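Long-range contacts in hypothetical protein (Chlorobium tepidum, PDB 2HR2), which is of unknown function but adopts a TPR-like alpha-alpha superhelix, a fold that in its relatives often serves to bind other proteins: residues E75-A80 with Y106-A111; K82-F87 with K99-A104; E29-C34 with A61-A66; R36-S41 with G54-C59; E120-F125 with D151-L156. One frame throughout, in Å; residues are numbered along the deposited sequence.

Interaction 1. Residues E75-A80 with Y106-A111; sequences EALHSA and YSRALA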
# COMPACT_ATOMS: atom_id res chain seq x y z
N GLU A 75 4.70 -11.41 -4.56
CA GLU A 75 5.22 -10.65 -3.43
C GLU A 75 4.34 -9.45 -3.10
O GLU A 75 4.19 -9.08 -1.94
CB GLU A 75 6.66 -10.19 -3.70
CG GLU A 75 7.67 -11.33 -3.85
CD GLU A 75 9.10 -10.84 -4.11
OE1 GLU A 75 9.34 -9.61 -4.08
OE2 GLU A 75 9.98 -11.70 -4.34
N ALA A 76 3.77 -8.83 -4.14
CA ALA A 76 2.88 -7.68 -3.96
C ALA A 76 1.64 -8.06 -3.16
O ALA A 76 1.25 -7.35 -2.23
CB ALA A 76 2.48 -7.10 -5.31
N LEU A 77 1.04 -9.20 -3.51
CA LEU A 77 -0.15 -9.69 -2.84
C LEU A 77 0.10 -9.88 -1.35
O LEU A 77 -0.71 -9.47 -0.52
CB LEU A 77 -0.60 -11.01 -3.46
CG LEU A 77 -1.85 -11.69 -2.88
CD1 LEU A 77 -3.03 -10.74 -2.88
CD2 LEU A 77 -2.17 -12.93 -3.67
N HIS A 78 1.23 -10.51 -1.01
CA HIS A 78 1.57 -10.76 0.39
C HIS A 78 1.83 -9.48 1.18
O HIS A 78 1.44 -9.37 2.33
CB HIS A 78 2.67 -11.81 0.53
CG HIS A 78 2.15 -13.20 0.36
ND1 HIS A 78 1.64 -13.93 1.42
CD2 HIS A 78 1.98 -13.97 -0.74
CE1 HIS A 78 1.22 -15.10 0.98
NE2 HIS A 78 1.41 -15.15 -0.33
N SER A 79 2.45 -8.49 0.54
CA SER A 79 2.71 -7.23 1.20
C SER A 79 1.40 -6.48 1.43
O SER A 79 1.18 -5.93 2.51
CB SER A 79 3.68 -6.38 0.40
OG SER A 79 4.07 -5.24 1.14
N ALA A 80 0.51 -6.48 0.43
CA ALA A 80 -0.78 -5.82 0.57
C ALA A 80 -1.62 -6.47 1.68
O ALA A 80 -2.27 -5.77 2.46
CB ALA A 80 -1.53 -5.84 -0.74
N TYR A 106 -6.18 -1.51 -3.75
CA TYR A 106 -5.94 -1.41 -5.18
C TYR A 106 -4.79 -2.32 -5.59
O TYR A 106 -4.90 -3.04 -6.58
CB TYR A 106 -5.65 0.04 -5.54
CG TYR A 106 -5.43 0.29 -7.01
CD1 TYR A 106 -6.47 0.12 -7.93
CD2 TYR A 106 -4.21 0.75 -7.48
CE1 TYR A 106 -6.28 0.37 -9.27
CE2 TYR A 106 -4.01 1.00 -8.82
CZ TYR A 106 -5.05 0.81 -9.71
OH TYR A 106 -4.85 1.08 -11.05
N SER A 107 -3.70 -2.30 -4.82
CA SER A 107 -2.56 -3.18 -5.08
C SER A 107 -2.98 -4.65 -5.05
O SER A 107 -2.54 -5.45 -5.88
CB SER A 107 -1.44 -2.95 -4.06
OG SER A 107 -0.85 -1.67 -4.17
N ARG A 108 -3.83 -5.00 -4.08
CA ARG A 108 -4.31 -6.37 -3.95
C ARG A 108 -5.11 -6.78 -5.18
O ARG A 108 -4.97 -7.90 -5.67
CB ARG A 108 -5.17 -6.53 -2.70
CG ARG A 108 -5.62 -7.96 -2.48
CD ARG A 108 -6.12 -8.20 -1.07
NE ARG A 108 -6.22 -9.63 -0.82
CZ ARG A 108 -7.27 -10.38 -1.12
NH1 ARG A 108 -8.34 -9.88 -1.70
NH2 ARG A 108 -7.23 -11.67 -0.83
N ALA A 109 -5.95 -5.87 -5.67
CA ALA A 109 -6.75 -6.14 -6.87
C ALA A 109 -5.84 -6.37 -8.08
O ALA A 109 -6.03 -7.34 -8.81
CB ALA A 109 -7.70 -4.99 -7.13
N LEU A 110 -4.85 -5.50 -8.26
CA LEU A 110 -3.90 -5.63 -9.36
C LEU A 110 -3.09 -6.92 -9.26
O LEU A 110 -2.82 -7.55 -10.28
CB LEU A 110 -2.91 -4.46 -9.40
CG LEU A 110 -3.42 -3.04 -9.69
CD1 LEU A 110 -2.27 -2.04 -9.57
CD2 LEU A 110 -4.07 -2.96 -11.07
N ALA A 111 -2.72 -7.30 -8.04
CA ALA A 111 -1.94 -8.51 -7.82
C ALA A 111 -2.75 -9.76 -8.15
O ALA A 111 -2.28 -10.64 -8.86
CB ALA A 111 -1.44 -8.56 -6.39
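Ala111 comes up against helix 73-90 at Leu77, its CB lying 3.9 Å from Leu77 CB and just as near the backbone N of that residue. This is the buried side of the contact, where small methyls are set against the backbone of the neighbouring helix. Ala76 adds a second methyl, with its CB 4.3 Å from Ala111 CB. A turn further on, Ala80 points CB at the opposing backbone, 4.1 Å from Arg108 N, and also reaches Arg108 CB and Ser107 CB. With small groups at these three positions the axes of the short segments close to 8.6 Å, their directions 150° apart. Near-antiparallel neighbouring helices are the basic element of a TPR-like alpha-alpha superhelix, and small residues let this pair, helix 73-90 and helix 97-114, come close. On this buried side Ala76 and Ala80 also touch Leu67 and Ala64 of helix 52-69, respectively, while Ser107 OG is bonded within its own helix, to Ser103 O.

The other side is more exposed, for here lies the long, flexible side chain of Arg108, partly open to solvent. Leu77 holds CG anti to its backbone N (chi1 180°); chi2 (55°) then sets CD1, which lies 3.8 Å from Arg108 CG. The two side chains cross obliquely, the arginine running extended from CG to NE past the leucine methyl. Leu115 and Arg117, beyond the end of helix 97-114, also touch this leucine. The polar end of Arg108 looks to other partners: NE makes a salt bridge with Asp81 OD1, and NH1 has a long, weak ion pair with Glu124 OE2.

Interaction 2. Residues K82-F87 with K99-A104; sequences KALHYF and KLWISA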
# COMPACT_ATOMS: atom_id res chain seq x y z
N LYS A 82 -0.55 -7.95 4.38
CA LYS A 82 0.00 -7.54 5.67
C LYS A 82 -0.45 -6.12 6.04
O LYS A 82 -0.70 -5.83 7.20
CB LYS A 82 1.53 -7.71 5.73
CG LYS A 82 1.96 -9.19 5.83
CD LYS A 82 3.45 -9.37 6.12
N ALA A 83 -0.57 -5.24 5.05
CA ALA A 83 -1.06 -3.89 5.29
C ALA A 83 -2.54 -3.89 5.64
O ALA A 83 -2.98 -3.21 6.57
CB ALA A 83 -0.81 -3.00 4.08
N LEU A 84 -3.31 -4.68 4.90
CA LEU A 84 -4.75 -4.78 5.11
C LEU A 84 -5.12 -5.43 6.44
O LEU A 84 -6.18 -5.14 7.00
CB LEU A 84 -5.41 -5.51 3.94
CG LEU A 84 -5.32 -4.77 2.60
CD1 LEU A 84 -5.71 -5.68 1.45
CD2 LEU A 84 -6.19 -3.51 2.60
N HIS A 85 -4.26 -6.32 6.95
CA HIS A 85 -4.49 -6.95 8.25
C HIS A 85 -4.58 -5.87 9.33
O HIS A 85 -5.37 -5.98 10.26
CB HIS A 85 -3.37 -7.95 8.58
CG HIS A 85 -3.58 -8.69 9.87
ND1 HIS A 85 -4.42 -9.78 9.98
CD2 HIS A 85 -3.04 -8.52 11.10
CE1 HIS A 85 -4.40 -10.24 11.22
NE2 HIS A 85 -3.56 -9.49 11.92
N TYR A 86 -3.79 -4.81 9.17
CA TYR A 86 -3.81 -3.67 10.09
C TYR A 86 -4.99 -2.73 9.82
O TYR A 86 -5.72 -2.37 10.74
CB TYR A 86 -2.49 -2.88 10.00
CG TYR A 86 -2.47 -1.62 10.85
CD1 TYR A 86 -2.22 -1.68 12.21
CD2 TYR A 86 -2.71 -0.37 10.28
CE1 TYR A 86 -2.20 -0.53 12.99
CE2 TYR A 86 -2.69 0.79 11.04
CZ TYR A 86 -2.44 0.70 12.40
OH TYR A 86 -2.41 1.83 13.18
N PHE A 87 -5.16 -2.34 8.56
CA PHE A 87 -6.23 -1.39 8.20
C PHE A 87 -7.65 -1.90 8.48
O PHE A 87 -8.52 -1.12 8.85
CB PHE A 87 -6.12 -0.93 6.74
CG PHE A 87 -4.90 -0.09 6.45
CD1 PHE A 87 -4.69 1.11 7.12
CD2 PHE A 87 -4.00 -0.47 5.47
CE1 PHE A 87 -3.58 1.89 6.84
CE2 PHE A 87 -2.89 0.31 5.18
CZ PHE A 87 -2.68 1.49 5.87
N LYS A 99 -5.73 7.06 2.59
CA LYS A 99 -5.15 7.04 1.25
C LYS A 99 -4.29 5.79 1.05
O LYS A 99 -4.30 5.19 -0.03
CB LYS A 99 -4.32 8.30 0.99
CG LYS A 99 -5.17 9.57 0.97
CD LYS A 99 -4.38 10.80 0.58
CE LYS A 99 -3.36 11.22 1.62
NZ LYS A 99 -2.65 12.45 1.16
N LEU A 100 -3.56 5.39 2.09
CA LEU A 100 -2.74 4.18 2.02
C LEU A 100 -3.61 2.91 2.12
O LEU A 100 -3.24 1.88 1.57
CB LEU A 100 -1.66 4.19 3.10
CG LEU A 100 -0.56 5.25 2.93
CD1 LEU A 100 0.39 5.26 4.12
CD2 LEU A 100 0.22 5.03 1.64
N TRP A 101 -4.75 2.99 2.80
CA TRP A 101 -5.67 1.86 2.90
C TRP A 101 -6.16 1.56 1.48
O TRP A 101 -6.06 0.43 1.01
CB TRP A 101 -6.88 2.21 3.78
CG TRP A 101 -7.76 1.05 4.19
CD1 TRP A 101 -7.79 -0.21 3.66
CD2 TRP A 101 -8.82 1.10 5.15
NE1 TRP A 101 -8.76 -0.96 4.28
CE2 TRP A 101 -9.41 -0.18 5.19
CE3 TRP A 101 -9.32 2.10 6.00
CZ2 TRP A 101 -10.47 -0.49 6.03
CZ3 TRP A 101 -10.37 1.79 6.84
CH2 TRP A 101 -10.93 0.51 6.85
N ILE A 102 -6.69 2.59 0.81
CA ILE A 102 -7.20 2.46 -0.56
C ILE A 102 -6.12 1.93 -1.49
O ILE A 102 -6.39 1.06 -2.32
CB ILE A 102 -7.77 3.82 -1.08
CG1 ILE A 102 -9.03 4.20 -0.30
CG2 ILE A 102 -8.11 3.73 -2.58
CD1 ILE A 102 -9.57 5.58 -0.61
N SER A 103 -4.90 2.44 -1.34
CA SER A 103 -3.76 1.99 -2.13
C SER A 103 -3.53 0.49 -1.98
O SER A 103 -3.31 -0.21 -2.97
CB SER A 103 -2.50 2.76 -1.70
OG SER A 103 -1.33 2.24 -2.31
N ALA A 104 -3.56 -0.00 -0.75
CA ALA A 104 -3.35 -1.42 -0.47
C ALA A 104 -4.42 -2.31 -1.09
O ALA A 104 -4.12 -3.40 -1.58
CB ALA A 104 -3.28 -1.66 1.03
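Phe87 and Trp101 carry this contact between two successive, roughly antiparallel helices of the TPR-like superhelix, 73-90 and 97-114, near the turn that links them. The aromatic interactions come first. The phenyl ring of Phe87 and the five-membered ring of the indole are nearly parallel, 14° apart in plane, yet so far slid past one another that they barely overlap, with centroids 5.0 Å apart. Over one face of each ring lies an aliphatic carbon of the other residue. Phe87 CB stands 3.5 Å from the centroid of the indole's five-membered ring, only 4° from its normal, and in return Trp101 CA sits over the Phe87 ring, 3.9 Å from its centroid. The pair is thus a reciprocal CH-pi contact. Trp101 CG is anti to its backbone N (chi1 -168°), which starts the indole off beside its own carbonyl carbon. The same face of the indole also lies against the backbone of its partner, with Phe87 O 3.5 Å from Trp101 CZ2. An alanine in place of Trp101 would probably leave Phe87 CB and the Leu84 methyl without their aromatic partner and open a gap beside helix 118-134, where Met131 also touches the indole.

Apolar packing makes up the rest. Phe87 CZ reaches Leu100 CB at 4.0 Å, and Ala83 CB meets Ala104 CB at 4.1 Å on the side facing helix 52-69. Leu84 lies at about a right angle to Trp101, and one methyl serves two partners: CD2 is 3.8 Å from Ala104 CB and touches the indole at its edge, beside CD1.

Interaction 3. Residues E29-C34 with A61-A66; sequences EAAANC and AGLAEA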
# COMPACT_ATOMS: atom_id res chain seq x y z
N GLU A 29 13.77 1.08 -6.49
CA GLU A 29 14.33 1.84 -5.36
C GLU A 29 13.32 1.97 -4.24
O GLU A 29 13.68 1.88 -3.07
CB GLU A 29 14.81 3.24 -5.78
CG GLU A 29 16.04 3.28 -6.69
CD GLU A 29 15.76 2.83 -8.13
OE1 GLU A 29 14.58 2.52 -8.44
OE2 GLU A 29 16.71 2.79 -8.94
N ALA A 30 12.06 2.20 -4.60
CA ALA A 30 11.00 2.35 -3.63
C ALA A 30 10.82 1.09 -2.79
O ALA A 30 10.64 1.16 -1.57
CB ALA A 30 9.69 2.70 -4.33
N ALA A 31 10.85 -0.07 -3.44
CA ALA A 31 10.71 -1.34 -2.75
C ALA A 31 11.85 -1.52 -1.76
O ALA A 31 11.62 -1.90 -0.62
CB ALA A 31 10.68 -2.48 -3.73
N ALA A 32 13.07 -1.24 -2.20
CA ALA A 32 14.25 -1.35 -1.35
C ALA A 32 14.16 -0.44 -0.13
O ALA A 32 14.47 -0.86 0.99
CB ALA A 32 15.51 -1.05 -2.15
N ASN A 33 13.74 0.81 -0.33
CA ASN A 33 13.59 1.76 0.78
C ASN A 33 12.48 1.41 1.77
O ASN A 33 12.61 1.73 2.95
CB ASN A 33 13.41 3.19 0.27
CG ASN A 33 14.71 3.85 -0.12
OD1 ASN A 33 15.75 3.58 0.46
ND2 ASN A 33 14.65 4.74 -1.09
N CYS A 34 11.40 0.79 1.30
CA CYS A 34 10.33 0.34 2.20
C CYS A 34 10.83 -0.77 3.11
O CYS A 34 10.55 -0.76 4.30
CB CYS A 34 9.13 -0.17 1.42
SG CYS A 34 8.23 1.10 0.55
N ALA A 61 2.12 -1.06 2.50
CA ALA A 61 1.27 -0.47 1.47
C ALA A 61 2.14 0.04 0.34
O ALA A 61 1.90 -0.25 -0.83
CB ALA A 61 0.45 0.67 2.05
N GLY A 62 3.17 0.81 0.71
CA GLY A 62 4.12 1.34 -0.26
C GLY A 62 4.84 0.23 -1.00
O GLY A 62 5.01 0.31 -2.22
N LEU A 63 5.25 -0.81 -0.28
CA LEU A 63 5.95 -1.94 -0.88
C LEU A 63 5.05 -2.66 -1.89
O LEU A 63 5.51 -3.05 -2.96
CB LEU A 63 6.44 -2.91 0.20
CG LEU A 63 7.18 -4.19 -0.24
CD1 LEU A 63 8.36 -3.88 -1.15
CD2 LEU A 63 7.64 -4.96 0.97
N ALA A 64 3.78 -2.84 -1.54
CA ALA A 64 2.82 -3.50 -2.41
C ALA A 64 2.64 -2.73 -3.71
O ALA A 64 2.56 -3.32 -4.79
CB ALA A 64 1.48 -3.67 -1.71
N GLU A 65 2.56 -1.40 -3.61
CA GLU A 65 2.42 -0.55 -4.80
C GLU A 65 3.64 -0.68 -5.71
O GLU A 65 3.50 -0.76 -6.93
CB GLU A 65 2.24 0.92 -4.40
CG GLU A 65 2.17 1.88 -5.59
CD GLU A 65 1.96 3.36 -5.21
OE1 GLU A 65 1.61 3.65 -4.04
OE2 GLU A 65 2.14 4.22 -6.10
N ALA A 66 4.83 -0.69 -5.11
CA ALA A 66 6.08 -0.81 -5.88
C ALA A 66 6.17 -2.16 -6.58
O ALA A 66 6.48 -2.23 -7.77
CB ALA A 66 7.28 -0.62 -4.97
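Ala31 and Leu63 meet where the segments 29-34 and 61-66 have their nearest CA atoms, 5.1 Å apart. The leucine supplies the reach: CG is anti to its backbone N (chi1 179°), and chi2 (55°) then points CD1 toward helix 27-41, 3.7 Å from Ala31 CB. Ala66 completes a small apolar cluster. Its CB lies 3.9 Å from Ala31 N and close to Ala31 CB, and 4.2 Å away is Ala30 CB. At the other end of the contact Cys34 faces backbone as much as side chain. Its SG rests against the peptide joining Gly62 to Leu63, 3.6 Å from Leu63 N, while its CB packs on Leu63 CB at 4.0 Å. Gly62 presents no side chain toward the cysteine, and this lets the sulfur settle directly on the helix backbone.

A second shell encloses this one. Leu22 of helix 4-24 touches Ala30 as well as Ala66, so it closes one flank of the alanine cluster. Ser79 of helix 73-90 also touches Leu63, as do Arg35 and Met38 from the first helix of the pair. Neighbouring Ala64, one residue along, faces Ser79 and Ala80 and so binds helix 52-69 to the next layer.

The short segments approach to 8.5 Å with their directions 155° apart. Close, almost antiparallel helices packed through small residues are characteristic of TPR-like alpha-alpha superhelices; here alanine, glycine and cysteine play that part.

Interaction 4. Residues R36-S41 with G54-C59; sequences RAMEIS and GFDAFC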
# COMPACT_ATOMS: atom_id res chain seq x y z
N ARG A 36 13.96 -1.32 3.81
CA ARG A 36 14.99 -0.71 4.65
C ARG A 36 14.37 0.05 5.82
O ARG A 36 14.88 0.01 6.93
CB ARG A 36 15.89 0.21 3.82
CG ARG A 36 17.09 0.73 4.61
CD ARG A 36 18.15 1.38 3.71
NE ARG A 36 17.70 2.62 3.09
CZ ARG A 36 17.65 3.81 3.69
NH1 ARG A 36 18.00 3.95 4.96
NH2 ARG A 36 17.23 4.87 3.02
N ALA A 37 13.26 0.74 5.56
CA ALA A 37 12.56 1.49 6.61
C ALA A 37 12.08 0.57 7.73
O ALA A 37 12.18 0.93 8.91
CB ALA A 37 11.38 2.25 6.02
N MSE A 38 11.56 -0.60 7.38
CA MSE A 38 11.12 -1.58 8.38
C MSE A 38 12.29 -2.20 9.13
O MSE A 38 12.22 -2.39 10.34
CB MSE A 38 10.28 -2.68 7.75
CG MSE A 38 8.89 -2.22 7.36
SE MSE A 38 7.77 -3.61 6.54
CE MSE A 38 8.65 -3.73 4.70
N GLU A 39 13.35 -2.52 8.40
CA GLU A 39 14.55 -3.09 9.00
C GLU A 39 15.07 -2.17 10.10
O GLU A 39 15.43 -2.64 11.18
CB GLU A 39 15.61 -3.32 7.93
CG GLU A 39 16.86 -4.06 8.39
CD GLU A 39 17.77 -4.47 7.23
OE1 GLU A 39 17.45 -4.16 6.06
OE2 GLU A 39 18.82 -5.11 7.49
N ILE A 40 15.08 -0.87 9.83
CA ILE A 40 15.52 0.13 10.80
C ILE A 40 14.55 0.25 11.97
O ILE A 40 14.97 0.32 13.12
CB ILE A 40 15.69 1.53 10.13
CG1 ILE A 40 16.84 1.51 9.12
CG2 ILE A 40 15.98 2.60 11.19
CD1 ILE A 40 16.92 2.73 8.23
N SER A 41 13.26 0.29 11.67
CA SER A 41 12.24 0.42 12.72
C SER A 41 12.28 -0.73 13.72
O SER A 41 12.01 -0.53 14.90
CB SER A 41 10.83 0.54 12.14
OG SER A 41 10.37 -0.71 11.67
N GLY A 54 1.32 0.62 12.91
CA GLY A 54 0.97 1.60 11.89
C GLY A 54 2.09 1.85 10.90
O GLY A 54 1.86 1.91 9.70
N PHE A 55 3.31 2.00 11.40
CA PHE A 55 4.46 2.25 10.55
C PHE A 55 4.70 1.08 9.59
O PHE A 55 4.96 1.30 8.40
CB PHE A 55 5.70 2.53 11.38
CG PHE A 55 6.88 2.95 10.56
CD1 PHE A 55 7.00 4.25 10.12
CD2 PHE A 55 7.88 2.04 10.24
CE1 PHE A 55 8.08 4.65 9.37
CE2 PHE A 55 8.98 2.44 9.49
CZ PHE A 55 9.07 3.74 9.05
N ASP A 56 4.64 -0.14 10.10
CA ASP A 56 4.81 -1.33 9.25
C ASP A 56 3.71 -1.41 8.18
O ASP A 56 3.96 -1.82 7.04
CB ASP A 56 4.88 -2.62 10.09
CG ASP A 56 6.17 -2.74 10.90
OD1 ASP A 56 7.20 -2.14 10.51
OD2 ASP A 56 6.17 -3.45 11.92
N ALA A 57 2.49 -1.01 8.55
CA ALA A 57 1.38 -1.01 7.60
C ALA A 57 1.64 -0.04 6.44
O ALA A 57 1.37 -0.37 5.29
CB ALA A 57 0.08 -0.63 8.30
N PHE A 58 2.16 1.13 6.77
CA PHE A 58 2.47 2.15 5.77
C PHE A 58 3.56 1.64 4.83
O PHE A 58 3.47 1.81 3.62
CB PHE A 58 2.92 3.44 6.46
CG PHE A 58 1.81 4.22 7.13
CD1 PHE A 58 0.65 3.61 7.63
CD2 PHE A 58 1.97 5.59 7.34
CE1 PHE A 58 -0.33 4.35 8.27
CE2 PHE A 58 1.00 6.33 7.98
CZ PHE A 58 -0.16 5.72 8.44
N CYS A 59 4.58 0.99 5.40
CA CYS A 59 5.67 0.43 4.61
C CYS A 59 5.18 -0.68 3.68
O CYS A 59 5.58 -0.73 2.51
CB CYS A 59 6.77 -0.13 5.53
SG CYS A 59 7.64 1.11 6.51
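Phe55 brings the CE2-CZ side of its ring up to Ala37 and Ser41 and is the first residue of the segment 54-59 to touch helix 27-41. CG stands anti to the backbone N (chi1 -173°), which carries it toward helix 27-41. Ala37 O lies near the ring plane at its edge, 3.6 Å from Phe55 CE2, and Ala37 CB is 4.1 Å from CZ. Ser41 CB approaches the same CE2 at 3.7 Å. Around the ring stand Ala11 and Leu15 of helix 4-24, with Phe50 meeting it edge-to-face. An alanine here would probably leave Phe50 without its aromatic mate and open a gap between helix 4-24 and the segment 36-41.

Asp56 follows, its OD1 3.6 Å from Met38 CG and near Ser41 OG. That hydroxyl is bonded within its own helix, donating to Met38 O at 2.8 Å with a C=O...OG angle of 114°. The other carboxylate oxygen, OD2, has a weak hydrogen bond with His42 NE2 just beyond the segment.

At this level the two helices are almost antiparallel, 164° apart, the up-and-down packing of successive helices in a TPR-like alpha-alpha superhelix.

One turn after Phe55, Cys59 takes over the contact. Its CB lies 3.5 Å from CG of Met38, a selenomethionine in this model. SE lies near the same carbon, and a bend at the last torsion keeps CE near it as well. CE also nears Leu63, and the side chain touches His60. Cys59 SG lies between Met38 CG and Ala37 CB, 3.9 Å from the latter.

Interaction 5. Residues E120-F125 with D151-L156; sequences EAMPEF and DRIAQL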
# COMPACT_ATOMS: atom_id res chain seq x y z
N GLU A 120 -11.54 -13.24 -7.85
CA GLU A 120 -11.27 -12.58 -6.57
C GLU A 120 -10.89 -11.12 -6.75
O GLU A 120 -11.12 -10.31 -5.86
CB GLU A 120 -10.16 -13.31 -5.85
CG GLU A 120 -10.40 -14.79 -5.67
CD GLU A 120 -9.25 -15.46 -4.99
OE1 GLU A 120 -8.78 -14.93 -3.96
OE2 GLU A 120 -8.81 -16.52 -5.47
N ALA A 121 -10.29 -10.80 -7.90
CA ALA A 121 -9.86 -9.43 -8.20
C ALA A 121 -11.04 -8.49 -8.42
O ALA A 121 -11.00 -7.33 -8.01
CB ALA A 121 -8.97 -9.42 -9.43
N MSE A 122 -12.08 -9.00 -9.08
CA MSE A 122 -13.27 -8.19 -9.36
C MSE A 122 -13.89 -7.51 -8.15
O MSE A 122 -14.03 -6.29 -8.15
CB MSE A 122 -14.34 -8.98 -10.10
CG MSE A 122 -14.40 -8.74 -11.59
SE MSE A 122 -15.83 -9.87 -12.28
CE MSE A 122 -16.31 -9.01 -13.81
N PRO A 123 -14.31 -8.29 -7.13
CA PRO A 123 -14.85 -7.63 -5.94
C PRO A 123 -13.90 -6.62 -5.29
O PRO A 123 -14.37 -5.66 -4.69
CB PRO A 123 -15.19 -8.79 -5.00
CG PRO A 123 -14.52 -9.97 -5.56
CD PRO A 123 -14.36 -9.75 -7.01
N GLU A 124 -12.58 -6.83 -5.39
CA GLU A 124 -11.61 -5.87 -4.83
C GLU A 124 -11.60 -4.57 -5.62
O GLU A 124 -11.49 -3.50 -5.03
CB GLU A 124 -10.21 -6.46 -4.74
CG GLU A 124 -10.06 -7.44 -3.59
CD GLU A 124 -9.94 -6.76 -2.22
OE1 GLU A 124 -9.11 -5.85 -2.08
OE2 GLU A 124 -10.65 -7.17 -1.28
N PHE A 125 -11.71 -4.66 -6.95
CA PHE A 125 -11.80 -3.44 -7.78
C PHE A 125 -13.07 -2.66 -7.46
O PHE A 125 -13.05 -1.43 -7.45
CB PHE A 125 -11.76 -3.75 -9.28
CG PHE A 125 -10.39 -4.05 -9.81
CD1 PHE A 125 -9.41 -3.07 -9.83
CD2 PHE A 125 -10.08 -5.29 -10.34
CE1 PHE A 125 -8.14 -3.33 -10.33
CE2 PHE A 125 -8.82 -5.56 -10.85
CZ PHE A 125 -7.85 -4.57 -10.85
N ASP A 151 -12.49 -0.68 -16.19
CA ASP A 151 -12.09 -1.37 -17.41
C ASP A 151 -11.86 -2.85 -17.16
O ASP A 151 -12.28 -3.68 -17.96
CB ASP A 151 -10.84 -0.73 -18.04
CG ASP A 151 -11.11 0.67 -18.60
OD1 ASP A 151 -12.29 1.07 -18.69
OD2 ASP A 151 -10.13 1.36 -18.95
N ARG A 152 -11.20 -3.18 -16.05
CA ARG A 152 -10.95 -4.58 -15.69
C ARG A 152 -12.23 -5.34 -15.31
O ARG A 152 -12.41 -6.48 -15.73
CB ARG A 152 -9.92 -4.65 -14.54
CG ARG A 152 -8.49 -4.23 -14.91
CD ARG A 152 -7.94 -4.99 -16.12
NE ARG A 152 -8.09 -6.44 -15.98
CZ ARG A 152 -7.90 -7.33 -16.94
NH1 ARG A 152 -7.55 -6.97 -18.17
NH2 ARG A 152 -8.07 -8.61 -16.68
N ILE A 153 -13.11 -4.71 -14.54
CA ILE A 153 -14.39 -5.33 -14.19
C ILE A 153 -15.14 -5.72 -15.47
O ILE A 153 -15.77 -6.76 -15.51
CB ILE A 153 -15.25 -4.44 -13.25
CG1 ILE A 153 -14.65 -4.41 -11.85
CG2 ILE A 153 -16.69 -4.99 -13.14
CD1 ILE A 153 -15.29 -3.41 -10.91
N ALA A 154 -15.05 -4.91 -16.52
CA ALA A 154 -15.72 -5.23 -17.79
C ALA A 154 -15.00 -6.33 -18.58
O ALA A 154 -15.65 -7.23 -19.12
CB ALA A 154 -15.84 -3.98 -18.65
N GLN A 155 -13.68 -6.25 -18.66
CA GLN A 155 -12.87 -7.24 -19.40
C GLN A 155 -12.91 -8.63 -18.75
O GLN A 155 -12.97 -9.63 -19.47
CB GLN A 155 -11.43 -6.75 -19.56
CG GLN A 155 -11.32 -5.57 -20.53
CD GLN A 155 -10.05 -4.73 -20.36
OE1 GLN A 155 -9.15 -5.08 -19.59
NE2 GLN A 155 -9.99 -3.62 -21.07
N LEU A 156 -12.87 -8.68 -17.42
CA LEU A 156 -12.97 -9.95 -16.69
C LEU A 156 -14.37 -10.56 -16.84
O LEU A 156 -14.51 -11.77 -16.92
CB LEU A 156 -12.64 -9.77 -15.20
CG LEU A 156 -11.17 -9.46 -14.87
CD1 LEU A 156 -11.01 -8.96 -13.43
CD2 LEU A 156 -10.29 -10.68 -15.14
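Phe125 reaches toward Ile153 and Arg152 on the last helix of the chain, and its side chain can be followed outward atom by atom. CB packs on the end of Ile153, 3.9 Å from CD1 and close to CG1. CG is anti to the carbonyl carbon (chi1 -78°). Beyond it, the second torsion turns one face of the ring to Arg152. CE2 lies 4.0 Å from Arg152 CB, a CH-pi contact in which that CB stands over the face, 23° off the ring normal and displaced toward the rim. At the tip, CZ meets Arg152 CG at 4.1 Å, while CE1 packs on Ala109 of helix 97-114. The arginine's own end leads away, its NE held in a salt bridge to Asp113.

Beside the phenylalanine, Met122, a selenomethionine, slides past Leu156 in the opposite direction, CG to CD1 at 3.9 Å; the placing of its terminal methyl is doubtful. Because Pro123 has no N-H to bond to the preceding turn, helix 118-134 is kinked here. The contact lies toward the surface and closes the C-terminal end of the TPR-like superhelix, where helix 142-157 packs, 150° from parallel, on the helix before it.

From the N terminus, helix 27-41 turns back into helix 52-69. Interaction 4 closes the inner loop of that hairpin, and interaction 3 the wider one around it, so 4 is nested in 3. The chain then enters helix 73-90, and helices 73-90 and 97-114 repeat the scheme, interaction 2 nested inside interaction 1. The last loop, between helices 118-134 and 142-157, is closed by interaction 5. These three closures follow in series and none cross. Helix 52-69 touches both helix 73-90 and helix 97-114, and interaction 1 touches interaction 5 through Ala109 and Phe125. Interactions 4 and 5, their centres about 30 Å apart, lie on opposite sides of the chain's centre.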